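Local coordinates for choline binding protein PCPA (Streptococcus pneumoniae, PDB 4CP6) that is a choline-binding surface protein of the pneumococcus built on leucine-rich repeats, probably held at the cell wall by its choline-binding part, and a vaccine antigen, at residues N22-K27 and T59-I64; D228-S233 and S244-E249; D400-N405 and N410-E415. All coordinates share one frame; numbering follows the deposited sequence.

Contact 1 (N22-K27 and T59-I64)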
# COMPACT_ATOMS: atom_id res chain seq x y z
N ASN A 22 19.13 29.56 -19.72
CA ASN A 22 18.42 30.25 -18.65
C ASN A 22 18.48 29.47 -17.32
O ASN A 22 17.48 29.32 -16.62
CB ASN A 22 16.99 30.60 -19.08
CG ASN A 22 16.23 31.52 -18.15
OD1 ASN A 22 15.04 31.32 -17.89
ND2 ASN A 22 16.89 32.54 -17.60
N ASN A 23 19.67 28.93 -17.00
CA ASN A 23 19.96 28.18 -15.78
C ASN A 23 19.08 26.93 -15.59
O ASN A 23 18.75 26.54 -14.46
CB ASN A 23 19.96 29.09 -14.55
CG ASN A 23 21.20 29.95 -14.49
OD1 ASN A 23 22.27 29.52 -14.04
ND2 ASN A 23 21.12 31.15 -15.02
N ILE A 24 18.74 26.29 -16.72
CA ILE A 24 18.06 25.00 -16.74
C ILE A 24 18.94 24.12 -17.62
O ILE A 24 19.25 24.49 -18.77
CB ILE A 24 16.59 25.05 -17.25
CG1 ILE A 24 15.71 25.94 -16.33
CG2 ILE A 24 15.99 23.63 -17.37
CD1 ILE A 24 14.23 26.15 -16.76
N LYS A 25 19.32 22.94 -17.12
CA LYS A 25 20.09 21.98 -17.89
C LYS A 25 19.15 21.00 -18.58
O LYS A 25 18.15 20.59 -17.97
CB LYS A 25 21.06 21.20 -16.99
CG LYS A 25 22.18 22.06 -16.46
CD LYS A 25 23.05 21.29 -15.47
CE LYS A 25 24.26 22.08 -15.00
NZ LYS A 25 23.87 23.29 -14.23
N TYR A 26 19.48 20.63 -19.81
CA TYR A 26 18.76 19.67 -20.64
C TYR A 26 19.78 18.65 -21.14
O TYR A 26 20.91 19.02 -21.46
CB TYR A 26 18.12 20.35 -21.84
CG TYR A 26 17.15 21.43 -21.46
CD1 TYR A 26 17.58 22.74 -21.25
CD2 TYR A 26 15.78 21.17 -21.35
CE1 TYR A 26 16.69 23.76 -20.94
CE2 TYR A 26 14.88 22.17 -21.00
CZ TYR A 26 15.33 23.47 -20.83
OH TYR A 26 14.44 24.46 -20.49
N LYS A 27 19.39 17.37 -21.23
CA LYS A 27 20.30 16.36 -21.72
C LYS A 27 19.74 15.74 -22.98
O LYS A 27 18.58 15.35 -22.99
CB LYS A 27 20.58 15.32 -20.62
CG LYS A 27 21.56 14.23 -21.00
CD LYS A 27 21.87 13.35 -19.81
CE LYS A 27 22.78 12.22 -20.20
NZ LYS A 27 23.35 11.55 -19.01
N THR A 59 5.98 27.08 -15.73
CA THR A 59 5.71 26.22 -16.87
C THR A 59 7.00 25.58 -17.36
O THR A 59 7.99 26.28 -17.61
CB THR A 59 5.00 27.00 -18.00
OG1 THR A 59 3.77 27.48 -17.48
CG2 THR A 59 4.71 26.12 -19.24
N ILE A 60 7.01 24.26 -17.48
CA ILE A 60 8.18 23.57 -17.99
C ILE A 60 8.33 23.93 -19.46
O ILE A 60 7.37 23.78 -20.23
CB ILE A 60 8.06 22.04 -17.84
CG1 ILE A 60 7.98 21.66 -16.37
CG2 ILE A 60 9.23 21.31 -18.53
CD1 ILE A 60 7.61 20.12 -16.12
N PRO A 61 9.54 24.36 -19.89
CA PRO A 61 9.73 24.64 -21.32
C PRO A 61 9.48 23.42 -22.22
O PRO A 61 9.63 22.27 -21.77
CB PRO A 61 11.17 25.16 -21.38
CG PRO A 61 11.44 25.69 -20.00
CD PRO A 61 10.76 24.67 -19.12
N THR A 62 9.09 23.65 -23.47
CA THR A 62 8.73 22.57 -24.40
C THR A 62 9.72 22.37 -25.54
O THR A 62 9.73 21.31 -26.19
CB THR A 62 7.29 22.76 -24.92
OG1 THR A 62 6.92 21.67 -25.75
CG2 THR A 62 7.10 24.07 -25.72
N LYS A 63 10.50 23.42 -25.83
CA LYS A 63 11.39 23.40 -26.97
C LYS A 63 12.60 24.24 -26.67
O LYS A 63 12.49 25.31 -26.05
CB LYS A 63 10.62 24.02 -28.16
CG LYS A 63 11.35 24.05 -29.50
CD LYS A 63 10.44 24.54 -30.62
CE LYS A 63 10.40 26.04 -30.77
NZ LYS A 63 9.50 26.46 -31.87
N ILE A 64 13.77 23.76 -27.09
CA ILE A 64 15.01 24.52 -26.97
C ILE A 64 15.69 24.49 -28.33
O ILE A 64 15.54 23.53 -29.09
CB ILE A 64 15.94 24.15 -25.81
CG1 ILE A 64 16.55 22.75 -26.02
CG2 ILE A 64 15.23 24.31 -24.43
CD1 ILE A 64 17.74 22.49 -25.21
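Y26 and I64 meet ring to methyl, and the phenol tip of Y26 runs on to P61. The Y26 side chain leaves strand 24-32 toward segment 59-64. Its CG stands anti to the carbonyl carbon (chi1 -58°), which brings the ring alongside I64. At the base of the ring, Y26 CB is 4.0 Å from I64 CD1, and Y26 CG is 3.9 Å from I64 CD1. Further out the other methyl takes over. Y26 CZ lies 3.7 Å from I64 CG2. This is a CH-pi contact, in which I64 CG2 is 3.9 Å from the centroid of the Y26 ring and 19° off the ring normal. The methyl is therefore over the face, shifted toward the rim. The two ends of I64 cover the same face of the ring, one near its base and one near its tip. The first torsion of I64 (chi1 69°) sets CG1 between the backbone N and the carbonyl carbon and turns both branches to the ring. At the tip, Y26 OH reaches the pyrrolidine ring of P61, 3.3 Å from P61 CG. The two side chains cross at about a right angle. I24 adds a looser apolar contact, I24 CD1 being 4.3 Å from P61 CG. No hydrogen bond links the two segments. V38, V40 and V73 also touch Y26, while I19, Q21 and F71 touch I64. Strands 24-32 and 63-66 belong to one curled sheet but are not paired with each other, and their side chains meet inside the curl. The strands wrap a small apolar interior at the N-terminal end of the repeat array. This is consistent with the capping structures that close the ends of leucine-rich repeat solenoids.

Contact 2 (D228-S233 and S244-E249)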
# COMPACT_ATOMS: atom_id res chain seq x y z
N ASP A 228 -20.11 -1.54 -2.94
CA ASP A 228 -20.27 -0.72 -1.74
C ASP A 228 -18.94 -0.08 -1.32
O ASP A 228 -18.65 0.12 -0.13
CB ASP A 228 -20.97 -1.51 -0.61
CG ASP A 228 -22.38 -1.94 -0.97
OD1 ASP A 228 -23.13 -1.11 -1.54
OD2 ASP A 228 -22.73 -3.11 -0.72
N GLY A 229 -18.16 0.27 -2.34
CA GLY A 229 -16.90 0.98 -2.18
C GLY A 229 -15.70 0.09 -1.88
O GLY A 229 -14.59 0.61 -1.77
N VAL A 230 -15.91 -1.23 -1.83
CA VAL A 230 -14.86 -2.24 -1.58
C VAL A 230 -14.34 -2.74 -2.91
O VAL A 230 -15.13 -3.11 -3.77
CB VAL A 230 -15.39 -3.41 -0.72
CG1 VAL A 230 -14.28 -4.40 -0.39
CG2 VAL A 230 -16.00 -2.88 0.58
N LEU A 231 -13.01 -2.74 -3.08
CA LEU A 231 -12.38 -3.15 -4.32
C LEU A 231 -12.09 -4.65 -4.35
O LEU A 231 -11.43 -5.17 -3.45
CB LEU A 231 -11.09 -2.35 -4.53
CG LEU A 231 -10.26 -2.66 -5.76
CD1 LEU A 231 -10.98 -2.23 -7.05
CD2 LEU A 231 -8.93 -1.91 -5.67
N PHE A 232 -12.57 -5.33 -5.41
CA PHE A 232 -12.37 -6.74 -5.66
C PHE A 232 -11.83 -6.94 -7.06
O PHE A 232 -11.98 -6.08 -7.94
CB PHE A 232 -13.74 -7.45 -5.64
CG PHE A 232 -14.40 -7.62 -4.29
CD1 PHE A 232 -15.17 -6.60 -3.76
CD2 PHE A 232 -14.21 -8.77 -3.56
CE1 PHE A 232 -15.81 -6.76 -2.53
CE2 PHE A 232 -14.85 -8.94 -2.32
CZ PHE A 232 -15.62 -7.91 -1.81
N SER A 233 -11.34 -8.14 -7.32
CA SER A 233 -11.14 -8.59 -8.70
C SER A 233 -12.57 -8.75 -9.30
O SER A 233 -13.54 -8.95 -8.56
CB SER A 233 -10.44 -9.94 -8.75
OG SER A 233 -11.11 -10.93 -7.99
N SER A 244 -10.35 2.21 4.54
CA SER A 244 -10.20 2.34 5.98
C SER A 244 -11.31 3.17 6.61
O SER A 244 -11.62 2.97 7.80
CB SER A 244 -8.84 2.93 6.36
OG SER A 244 -8.70 4.29 6.00
N GLN A 245 -11.89 4.12 5.82
CA GLN A 245 -12.90 5.03 6.39
C GLN A 245 -14.32 4.65 6.01
O GLN A 245 -15.25 5.42 6.30
CB GLN A 245 -12.60 6.51 6.09
CG GLN A 245 -11.18 6.94 6.44
CD GLN A 245 -10.79 6.54 7.84
OE1 GLN A 245 -10.04 5.55 8.05
NE2 GLN A 245 -11.26 7.29 8.81
N LYS A 246 -14.52 3.48 5.41
CA LYS A 246 -15.87 2.95 5.11
C LYS A 246 -16.51 2.68 6.50
O LYS A 246 -15.92 1.98 7.32
CB LYS A 246 -15.75 1.70 4.25
CG LYS A 246 -17.07 0.97 4.08
CD LYS A 246 -16.97 -0.12 3.04
CE LYS A 246 -18.11 -1.12 3.08
NZ LYS A 246 -19.40 -0.51 2.70
N ASN A 247 -17.65 3.31 6.79
CA ASN A 247 -18.11 3.34 8.18
C ASN A 247 -18.98 2.19 8.69
O ASN A 247 -19.34 2.21 9.88
CB ASN A 247 -18.78 4.66 8.46
CG ASN A 247 -20.17 4.81 7.92
OD1 ASN A 247 -20.69 3.97 7.18
ND2 ASN A 247 -20.82 5.87 8.36
N ASP A 248 -19.24 1.16 7.91
CA ASP A 248 -20.10 0.07 8.37
C ASP A 248 -19.57 -0.64 9.62
O ASP A 248 -18.38 -0.96 9.70
CB ASP A 248 -20.34 -0.92 7.23
CG ASP A 248 -20.93 -0.25 6.01
OD1 ASP A 248 -20.17 0.36 5.26
OD2 ASP A 248 -22.17 -0.26 5.87
N GLU A 249 -20.45 -0.92 10.61
CA GLU A 249 -19.98 -1.62 11.81
C GLU A 249 -19.78 -3.10 11.59
O GLU A 249 -19.02 -3.73 12.33
CB GLU A 249 -20.92 -1.35 13.00
CG GLU A 249 -20.85 0.09 13.48
CD GLU A 249 -21.56 0.36 14.80
OE1 GLU A 249 -21.90 -0.61 15.52
OE2 GLU A 249 -21.74 1.55 15.13
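K246 reaches across to the backbone of D228 and the side chain of V230. K246 NZ donates a hydrogen bond to D228 O, 3.0 Å away. The donor lies in the carbonyl plane on a lone pair, with a C=O...N angle of 144°. Beside this bond, K246 CE packs 3.7 Å from V230 CG2, and the two side chains cross at about a right angle. The lysine chain is extended until its last torsion, which bends (chi4 67°) and brings the ammonium to the carbonyl. D248, two residues along, holds that same ammonium. K246 NZ to D248 OD1 is 2.8 Å, a salt bridge in which NZ lies above the carboxylate plane. Further out, L239, Y242 and Y251 pack on V230, and G229 is tied by backbone hydrogen bonding to V215. D228 and G229 form a type I' turn, which joins strands 224-227 and 230-233 in a tight beta hairpin. The ammonium thus ties the loop 244-249 to the hairpin turn. With a carboxylate and a carbonyl both at hand, K246 is probably kept charged, while its methylenes serve the apolar side of the contact.

Contact 3 (D400-N405 and N410-E415)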
# COMPACT_ATOMS: atom_id res chain seq x y z
N ASP A 400 3.67 -31.59 28.59
CA ASP A 400 5.13 -31.76 28.68
C ASP A 400 5.84 -30.96 27.61
O ASP A 400 6.88 -30.35 27.86
CB ASP A 400 5.53 -33.24 28.56
CG ASP A 400 5.05 -34.14 29.68
OD1 ASP A 400 4.73 -33.62 30.76
OD2 ASP A 400 5.03 -35.37 29.47
N VAL A 401 5.29 -30.98 26.39
CA VAL A 401 5.88 -30.21 25.29
C VAL A 401 5.84 -28.70 25.63
O VAL A 401 6.86 -27.99 25.50
CB VAL A 401 5.16 -30.52 23.96
CG1 VAL A 401 5.56 -29.51 22.89
CG2 VAL A 401 5.46 -31.96 23.51
N LEU A 402 4.70 -28.21 26.10
CA LEU A 402 4.63 -26.79 26.50
C LEU A 402 5.60 -26.45 27.63
O LEU A 402 6.34 -25.48 27.51
CB LEU A 402 3.23 -26.40 26.94
CG LEU A 402 2.22 -26.20 25.84
CD1 LEU A 402 0.85 -25.95 26.45
CD2 LEU A 402 2.60 -24.99 24.92
N LYS A 403 5.63 -27.26 28.71
CA LYS A 403 6.54 -26.98 29.82
C LYS A 403 7.99 -26.92 29.39
O LYS A 403 8.78 -26.17 29.96
CB LYS A 403 6.42 -28.05 30.90
CG LYS A 403 5.15 -27.98 31.72
CD LYS A 403 5.00 -29.19 32.64
CE LYS A 403 5.64 -29.00 34.00
NZ LYS A 403 5.19 -30.05 34.96
N SER A 404 8.36 -27.76 28.41
CA SER A 404 9.73 -27.83 27.96
C SER A 404 10.13 -26.64 27.07
O SER A 404 11.32 -26.31 26.98
CB SER A 404 9.95 -29.13 27.20
OG SER A 404 11.30 -29.25 26.81
N ASN A 405 9.16 -25.98 26.42
CA ASN A 405 9.44 -24.93 25.44
C ASN A 405 9.03 -23.54 25.86
O ASN A 405 9.60 -22.57 25.33
CB ASN A 405 8.81 -25.29 24.10
CG ASN A 405 9.46 -26.53 23.54
OD1 ASN A 405 8.92 -27.67 23.63
ND2 ASN A 405 10.66 -26.38 23.05
N ASN A 410 3.56 -20.96 32.86
CA ASN A 410 2.10 -20.82 32.81
C ASN A 410 1.37 -22.00 33.43
O ASN A 410 1.83 -23.14 33.30
CB ASN A 410 1.65 -20.74 31.35
CG ASN A 410 2.29 -19.60 30.62
OD1 ASN A 410 3.48 -19.65 30.31
ND2 ASN A 410 1.55 -18.54 30.35
N ASP A 411 0.19 -21.74 34.01
CA ASP A 411 -0.69 -22.80 34.47
C ASP A 411 -1.20 -23.56 33.20
O ASP A 411 -1.68 -22.91 32.26
CB ASP A 411 -1.88 -22.17 35.20
CG ASP A 411 -2.82 -23.15 35.84
OD1 ASP A 411 -2.38 -24.26 36.16
OD2 ASP A 411 -4.00 -22.78 36.07
N ILE A 412 -1.03 -24.89 33.16
CA ILE A 412 -1.47 -25.75 32.07
C ILE A 412 -2.42 -26.78 32.65
O ILE A 412 -2.05 -27.56 33.55
CB ILE A 412 -0.30 -26.44 31.34
CG1 ILE A 412 0.74 -25.39 30.84
CG2 ILE A 412 -0.85 -27.29 30.19
CD1 ILE A 412 2.03 -26.00 30.44
N ILE A 413 -3.65 -26.78 32.12
CA ILE A 413 -4.73 -27.69 32.54
C ILE A 413 -4.95 -28.74 31.47
O ILE A 413 -5.20 -28.41 30.29
CB ILE A 413 -6.01 -26.87 32.85
CG1 ILE A 413 -5.71 -25.85 34.00
CG2 ILE A 413 -7.18 -27.81 33.23
CD1 ILE A 413 -6.74 -24.72 34.17
N VAL A 414 -4.86 -30.02 31.84
CA VAL A 414 -5.11 -31.14 30.93
C VAL A 414 -6.60 -31.49 31.08
O VAL A 414 -7.05 -31.87 32.17
CB VAL A 414 -4.20 -32.36 31.21
CG1 VAL A 414 -4.54 -33.53 30.29
CG2 VAL A 414 -2.72 -31.98 31.07
N GLU A 415 -7.36 -31.37 30.00
CA GLU A 415 -8.80 -31.68 30.03
C GLU A 415 -9.03 -33.19 30.30
O GLU A 415 -8.21 -34.02 29.92
CB GLU A 415 -9.42 -31.29 28.67
CG GLU A 415 -10.93 -31.38 28.55
CD GLU A 415 -11.58 -30.70 27.35
OE1 GLU A 415 -10.92 -30.62 26.28
OE2 GLU A 415 -12.75 -30.28 27.48
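I412 O accepts a hydrogen bond from K399 NZ, while the I412 side chain packs on L402 and K403. Strand 412-414 is thus tied to helix 396-405 by a polar bond and by apolar contacts. Within the helix, S404 N bonds to D400 O at 3.0 Å, a turn that carries L402 and K403. The touching across the segments is done by the far methyl of I412. I412 CD1 lies 3.7 Å from L402 CB and 3.9 Å from K403 CG. I412 CD1 is also 4.2 Å from L402 CD1, so it reaches both the root and one end of the leucine. I412 can do this because CG1 stands anti to the carbonyl carbon (chi1 -55°) and CD1 then continues in an extended line (chi2 165°). The methyl is thereby carried up to the helix. K403 contributes the inner part of its chain, which later bends at the third torsion. Around this contact, L402 also packs on V378, F383, F391 and V393, and I412 on V393. V393 therefore touches both partners. Nearby, V414 lies against E396 and K399 of the helix. The amide of N410 is held by T408 at OD1 and by V389 O at ND2. Strand 412-414 is the outermost strand of a parallel sheet and pairs with 390-393. Helix 396-405 connects these two strands in a beta-alpha-beta unit. It lies at the C-terminal end of the leucine-rich repeat array, consistent with a cap.

The three contacts follow one another along the chain. None nests in another and none crosses. Contact 1 comes first and closes a loop of 31 residues, tying the N-terminal antiparallel strands to the start of the repeat array. Contact 2 lies in the middle, where one sheet ends and the next begins at strand 224-227. It closes a short loop of 10 residues and joins the hairpin to the loop before strand 250-252. Contact 3 closes a loop of only 4 residues at the C-terminal end. The centres of contacts 1 and 3 are about 73 Å apart, on opposite sides of the chain's centre.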